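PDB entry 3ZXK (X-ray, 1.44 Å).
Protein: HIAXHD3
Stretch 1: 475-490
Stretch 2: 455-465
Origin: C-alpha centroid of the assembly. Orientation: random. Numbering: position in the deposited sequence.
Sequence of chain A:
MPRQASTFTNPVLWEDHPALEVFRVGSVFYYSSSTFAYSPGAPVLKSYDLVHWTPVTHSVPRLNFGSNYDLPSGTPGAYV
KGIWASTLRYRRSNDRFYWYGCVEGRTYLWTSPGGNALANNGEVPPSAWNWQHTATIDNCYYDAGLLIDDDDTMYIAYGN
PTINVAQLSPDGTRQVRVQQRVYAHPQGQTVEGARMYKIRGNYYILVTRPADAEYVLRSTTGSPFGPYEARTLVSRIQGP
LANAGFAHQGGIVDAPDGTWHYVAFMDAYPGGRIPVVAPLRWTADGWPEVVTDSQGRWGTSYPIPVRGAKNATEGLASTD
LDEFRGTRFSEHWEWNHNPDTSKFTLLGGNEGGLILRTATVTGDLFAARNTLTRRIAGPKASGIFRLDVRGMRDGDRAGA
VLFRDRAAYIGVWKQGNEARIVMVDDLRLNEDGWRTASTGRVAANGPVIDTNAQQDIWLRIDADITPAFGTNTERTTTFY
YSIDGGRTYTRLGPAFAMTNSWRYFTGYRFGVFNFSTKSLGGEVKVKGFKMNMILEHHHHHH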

# COMPACT_ATOMS: atom_id res chain seq x y z
N ARG A 475 -10.33 -15.84 -9.27
CA ARG A 475 -10.36 -16.46 -7.96
C ARG A 475 -11.67 -16.14 -7.25
O ARG A 475 -12.42 -15.22 -7.63
CB ARG A 475 -9.21 -15.91 -7.11
CG ARG A 475 -7.82 -16.07 -7.69
CD ARG A 475 -7.50 -17.53 -7.98
NE ARG A 475 -6.22 -17.66 -8.67
CZ ARG A 475 -5.86 -18.70 -9.43
NH1 ARG A 475 -6.70 -19.72 -9.61
NH2 ARG A 475 -4.68 -18.69 -10.02
N THR A 476 -11.96 -16.90 -6.20
CA THR A 476 -13.19 -16.64 -5.47
C THR A 476 -12.95 -16.48 -3.97
O THR A 476 -11.96 -16.98 -3.39
CB THR A 476 -14.23 -17.76 -5.69
OG1 THR A 476 -13.69 -18.99 -5.21
CG2 THR A 476 -14.61 -17.91 -7.17
N THR A 477 -13.89 -15.76 -3.36
CA THR A 477 -13.96 -15.53 -1.93
C THR A 477 -15.29 -16.03 -1.41
O THR A 477 -16.34 -15.89 -2.07
CB THR A 477 -13.82 -14.03 -1.62
OG1 THR A 477 -12.48 -13.62 -1.88
CG2 THR A 477 -14.17 -13.71 -0.15
N THR A 478 -15.26 -16.62 -0.21
CA THR A 478 -16.48 -17.06 0.48
C THR A 478 -16.67 -16.32 1.82
O THR A 478 -15.70 -15.81 2.39
CB THR A 478 -16.52 -18.58 0.68
OG1 THR A 478 -15.31 -19.04 1.30
CG2 THR A 478 -16.69 -19.28 -0.70
N PHE A 479 -17.92 -16.24 2.28
CA PHE A 479 -18.28 -15.46 3.45
C PHE A 479 -19.00 -16.34 4.49
O PHE A 479 -19.78 -17.23 4.12
CB PHE A 479 -19.20 -14.31 3.03
CG PHE A 479 -18.55 -13.29 2.11
CD1 PHE A 479 -18.54 -13.46 0.72
CD2 PHE A 479 -17.94 -12.16 2.63
CE1 PHE A 479 -17.92 -12.54 -0.12
CE2 PHE A 479 -17.34 -11.22 1.80
CZ PHE A 479 -17.31 -11.42 0.42
N TYR A 480 -18.73 -16.07 5.76
CA TYR A 480 -19.28 -16.86 6.87
C TYR A 480 -19.64 -15.95 8.03
O TYR A 480 -19.09 -14.86 8.16
CB TYR A 480 -18.23 -17.87 7.38
CG TYR A 480 -17.63 -18.72 6.29
CD1 TYR A 480 -16.65 -18.19 5.44
CD2 TYR A 480 -18.03 -20.06 6.09
CE1 TYR A 480 -16.10 -18.92 4.44
CE2 TYR A 480 -17.47 -20.82 5.07
CZ TYR A 480 -16.51 -20.22 4.24
OH TYR A 480 -15.91 -20.87 3.20
N TYR A 481 -20.58 -16.41 8.86
CA TYR A 481 -20.86 -15.72 10.11
C TYR A 481 -20.88 -16.70 11.26
O TYR A 481 -21.08 -17.90 11.04
CB TYR A 481 -22.20 -14.97 10.03
CG TYR A 481 -23.41 -15.90 9.94
CD1 TYR A 481 -24.05 -16.38 11.09
CD2 TYR A 481 -23.90 -16.30 8.70
CE1 TYR A 481 -25.13 -17.26 11.00
CE2 TYR A 481 -25.01 -17.14 8.61
CZ TYR A 481 -25.61 -17.63 9.76
OH TYR A 481 -26.72 -18.47 9.67
N SER A 482 -20.64 -16.17 12.45
CA SER A 482 -20.83 -16.88 13.71
C SER A 482 -21.63 -16.03 14.68
O SER A 482 -21.33 -14.86 14.91
CB SER A 482 -19.50 -17.27 14.36
OG SER A 482 -19.74 -17.87 15.63
N ILE A 483 -22.63 -16.66 15.27
CA ILE A 483 -23.37 -16.05 16.36
C ILE A 483 -23.25 -16.92 17.62
O ILE A 483 -24.10 -16.87 18.51
CB ILE A 483 -24.84 -15.77 15.98
CG1 ILE A 483 -25.51 -17.02 15.42
CG2 ILE A 483 -24.90 -14.65 14.95
CD1 ILE A 483 -27.01 -17.07 15.65
N ASP A 484 -22.18 -17.71 17.69
CA ASP A 484 -21.88 -18.45 18.92
C ASP A 484 -20.43 -18.24 19.37
O ASP A 484 -19.73 -19.18 19.74
CB ASP A 484 -22.26 -19.93 18.78
CG ASP A 484 -21.35 -20.69 17.84
OD1 ASP A 484 -20.58 -20.08 17.07
OD2 ASP A 484 -21.40 -21.93 17.88
N GLY A 485 -19.99 -16.98 19.35
CA GLY A 485 -18.67 -16.62 19.85
C GLY A 485 -17.50 -17.15 19.03
O GLY A 485 -16.41 -17.33 19.56
N GLY A 486 -17.74 -17.41 17.74
CA GLY A 486 -16.69 -17.87 16.83
C GLY A 486 -16.42 -19.36 16.90
O GLY A 486 -15.45 -19.84 16.33
N ARG A 487 -17.29 -20.08 17.59
CA ARG A 487 -17.12 -21.52 17.76
C ARG A 487 -17.57 -22.29 16.50
O ARG A 487 -16.97 -23.30 16.13
CB ARG A 487 -17.87 -22.01 19.01
CG ARG A 487 -17.48 -23.42 19.44
CD ARG A 487 -15.96 -23.63 19.46
NE ARG A 487 -15.56 -25.03 19.29
CZ ARG A 487 -15.33 -25.61 18.11
NH1 ARG A 487 -15.46 -24.94 16.98
NH2 ARG A 487 -14.96 -26.89 18.06
N THR A 488 -18.62 -21.79 15.86
CA THR A 488 -19.16 -22.39 14.65
C THR A 488 -19.36 -21.26 13.66
O THR A 488 -19.86 -20.20 14.03
CB THR A 488 -20.52 -23.05 14.92
OG1 THR A 488 -20.34 -24.13 15.84
CG2 THR A 488 -21.17 -23.59 13.64
N TYR A 489 -18.95 -21.49 12.41
CA TYR A 489 -19.20 -20.58 11.31
C TYR A 489 -20.15 -21.23 10.32
O TYR A 489 -20.05 -22.42 10.02
CB TYR A 489 -17.90 -20.16 10.61
CG TYR A 489 -17.15 -19.13 11.40
CD1 TYR A 489 -17.41 -17.76 11.24
CD2 TYR A 489 -16.19 -19.53 12.34
CE1 TYR A 489 -16.72 -16.81 11.99
CE2 TYR A 489 -15.50 -18.60 13.09
CZ TYR A 489 -15.77 -17.25 12.92
OH TYR A 489 -15.10 -16.32 13.67
N THR A 490 -21.06 -20.41 9.80
CA THR A 490 -22.01 -20.81 8.78
C THR A 490 -21.73 -20.02 7.52
O THR A 490 -21.65 -18.80 7.55
CB THR A 490 -23.43 -20.55 9.28
OG1 THR A 490 -23.62 -21.29 10.49
CG2 THR A 490 -24.47 -20.96 8.25
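Stretch 2 (455-465) QDIWLRIDADI

Neighbouring strands of an antiparallel sheet are held in register by their backbones, but much of the surface they share comes from side chains reaching across one face, and the pairing of 457-464 with 476-482 is a clear example. Stretch 2 is extended almost throughout, with phi between -104° and -124° along its strand, and it runs against stretch 1 at 163° between N-to-C directions, the axes approaching to 4.7 Å. Three hydrogen-bonded pairs fix the register: Trp458 opposite Ser482, Arg460 opposite Tyr480 and Asp462 opposite Thr478. Each is bonded in both directions. Trp458 N reaches Ser482 O at 3.0 Å and Ser482 N returns to Trp458 O at 2.9 Å; Arg460 N to Tyr480 O and Tyr480 N to Arg460 O are both 2.9 Å; Asp462 N to Thr478 O is 2.8 Å and Thr478 N to Asp462 O is 3.0 Å.

Because side chains alternate, these three pairs share one face, and there Arg460 covers the most surface. Its extended side chain (chi1 and chi2 both t) lays the guanidinium flat on the Tyr480 ring, with Arg460 CZ 4.2 Å from the centroid of the Tyr480 ring and the planes at 22°. Farther back along the chain, Arg460 CD sits over the face of the Tyr489 ring, 4.0 Å from its centroid. A salt bridge with Asp462 holds the group in place: Arg460 NE to Asp462 OD1 is 2.9 Å and Arg460 NH2 to Asp462 OD2 is 2.8 Å. The arginine thus combines charge pairing within its own strand with aromatic packing across the sheet.

Trp458, nearly as extensive in its contact, meets the turn that follows the partner strand. In the type I' turn from Asp484 to Arg487, Gly485 and Gly486 both have positive phi, and Gly486 CA lies over the five-membered ring of Trp458, 4.1 Å from its centroid. A CB on Gly486 would come within about 3.1 Å of Trp458 CE3, so the close approach suits a residue without a side chain. The indole is anchored by Trp458 NE1 to Asp456 OD2, 2.8 Å, while water 1 links Asp456 to Gly485 N.

The other face is mainly apolar. Phe479 pairs with Ile461, CE2 of the ring lying 3.7 Å from Ile461 CG1, and Tyr481 pairs with Leu459, where Tyr481 CB is 4.0 Å from Leu459 CD2. At the far end, Arg475 CB comes to 3.2 Å from Asp464 O, and water 3 joins Asp464 OD2 to Thr476 N.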

# COMPACT_ATOMS: atom_id res chain seq x y z
N GLN A 455 -24.80 -8.55 20.22
CA GLN A 455 -23.71 -8.09 21.09
C GLN A 455 -22.38 -8.75 20.70
O GLN A 455 -21.33 -8.23 21.02
CB GLN A 455 -24.06 -8.30 22.57
CG GLN A 455 -23.13 -7.66 23.61
CD GLN A 455 -21.84 -8.45 23.82
OE1 GLN A 455 -21.83 -9.68 23.78
NE2 GLN A 455 -20.74 -7.73 24.04
N ASP A 456 -22.43 -9.87 19.97
CA ASP A 456 -21.20 -10.57 19.61
C ASP A 456 -21.38 -11.35 18.32
O ASP A 456 -21.67 -12.54 18.33
CB ASP A 456 -20.74 -11.50 20.74
CG ASP A 456 -19.28 -11.90 20.61
OD1 ASP A 456 -18.44 -11.01 20.42
OD2 ASP A 456 -18.98 -13.11 20.76
N ILE A 457 -21.21 -10.65 17.21
CA ILE A 457 -21.32 -11.28 15.90
C ILE A 457 -19.96 -11.30 15.21
O ILE A 457 -19.24 -10.30 15.21
CB ILE A 457 -22.38 -10.58 15.01
CG1 ILE A 457 -22.48 -11.27 13.65
CG2 ILE A 457 -22.05 -9.10 14.81
CD1 ILE A 457 -23.82 -11.05 12.97
N TRP A 458 -19.62 -12.45 14.63
CA TRP A 458 -18.33 -12.63 14.00
C TRP A 458 -18.56 -12.81 12.54
O TRP A 458 -19.41 -13.62 12.12
CB TRP A 458 -17.63 -13.85 14.55
CG TRP A 458 -17.38 -13.81 16.04
CD1 TRP A 458 -18.33 -13.68 17.08
CD2 TRP A 458 -16.10 -14.02 16.73
NE1 TRP A 458 -17.70 -13.73 18.31
CE2 TRP A 458 -16.37 -13.93 18.16
CE3 TRP A 458 -14.78 -14.22 16.30
CZ2 TRP A 458 -15.36 -14.07 19.12
CZ3 TRP A 458 -13.78 -14.35 17.26
CH2 TRP A 458 -14.06 -14.28 18.64
N LEU A 459 -17.83 -12.04 11.76
CA LEU A 459 -17.98 -12.01 10.32
C LEU A 459 -16.65 -12.39 9.68
O LEU A 459 -15.62 -11.73 9.92
CB LEU A 459 -18.43 -10.63 9.85
CG LEU A 459 -19.81 -10.20 10.36
CD1 LEU A 459 -20.11 -8.76 9.92
CD2 LEU A 459 -20.92 -11.18 9.91
N ARG A 460 -16.70 -13.39 8.81
CA ARG A 460 -15.50 -13.99 8.24
C ARG A 460 -15.46 -13.97 6.73
O ARG A 460 -16.42 -14.36 6.08
CB ARG A 460 -15.40 -15.44 8.76
CG ARG A 460 -14.29 -16.31 8.17
CD ARG A 460 -14.14 -17.63 8.91
NE ARG A 460 -13.79 -18.67 7.94
CZ ARG A 460 -14.01 -19.97 8.12
NH1 ARG A 460 -14.52 -20.41 9.26
NH2 ARG A 460 -13.68 -20.83 7.16
N ILE A 461 -14.32 -13.56 6.19
CA ILE A 461 -14.10 -13.50 4.74
C ILE A 461 -12.92 -14.41 4.40
O ILE A 461 -11.79 -14.17 4.86
CB ILE A 461 -13.77 -12.06 4.26
CG1 ILE A 461 -14.89 -11.05 4.57
CG2 ILE A 461 -13.48 -12.03 2.76
CD1 ILE A 461 -14.51 -9.61 4.28
N ASP A 462 -13.15 -15.44 3.60
CA ASP A 462 -12.03 -16.34 3.20
C ASP A 462 -11.68 -15.97 1.76
O ASP A 462 -12.42 -16.31 0.83
CB ASP A 462 -12.42 -17.84 3.25
CG ASP A 462 -12.49 -18.39 4.67
OD1 ASP A 462 -12.48 -17.59 5.63
OD2 ASP A 462 -12.60 -19.65 4.81
N ALA A 463 -10.56 -15.28 1.59
CA ALA A 463 -10.15 -14.77 0.28
C ALA A 463 -9.02 -15.55 -0.35
O ALA A 463 -8.02 -15.84 0.27
CB ALA A 463 -9.72 -13.32 0.41
N ASP A 464 -9.16 -15.83 -1.63
CA ASP A 464 -8.07 -16.44 -2.37
C ASP A 464 -7.50 -15.39 -3.30
O ASP A 464 -8.21 -14.90 -4.21
CB ASP A 464 -8.61 -17.64 -3.18
CG ASP A 464 -7.51 -18.37 -3.96
OD1 ASP A 464 -6.34 -18.01 -3.79
OD2 ASP A 464 -7.81 -19.29 -4.74
N ILE A 465 -6.25 -14.98 -3.06
CA ILE A 465 -5.58 -14.01 -3.92
C ILE A 465 -4.44 -14.66 -4.70
O ILE A 465 -3.52 -13.96 -5.17
CB ILE A 465 -5.13 -12.71 -3.20
CG1 ILE A 465 -4.24 -12.98 -1.96
CG2 ILE A 465 -6.37 -11.91 -2.81
CD1 ILE A 465 -3.45 -11.77 -1.46
O HOH W 1 -21.36 -14.75 19.81
O HOH W 2 -11.59 -18.50 -1.14
O HOH W 3 -10.27 -19.34 -6.04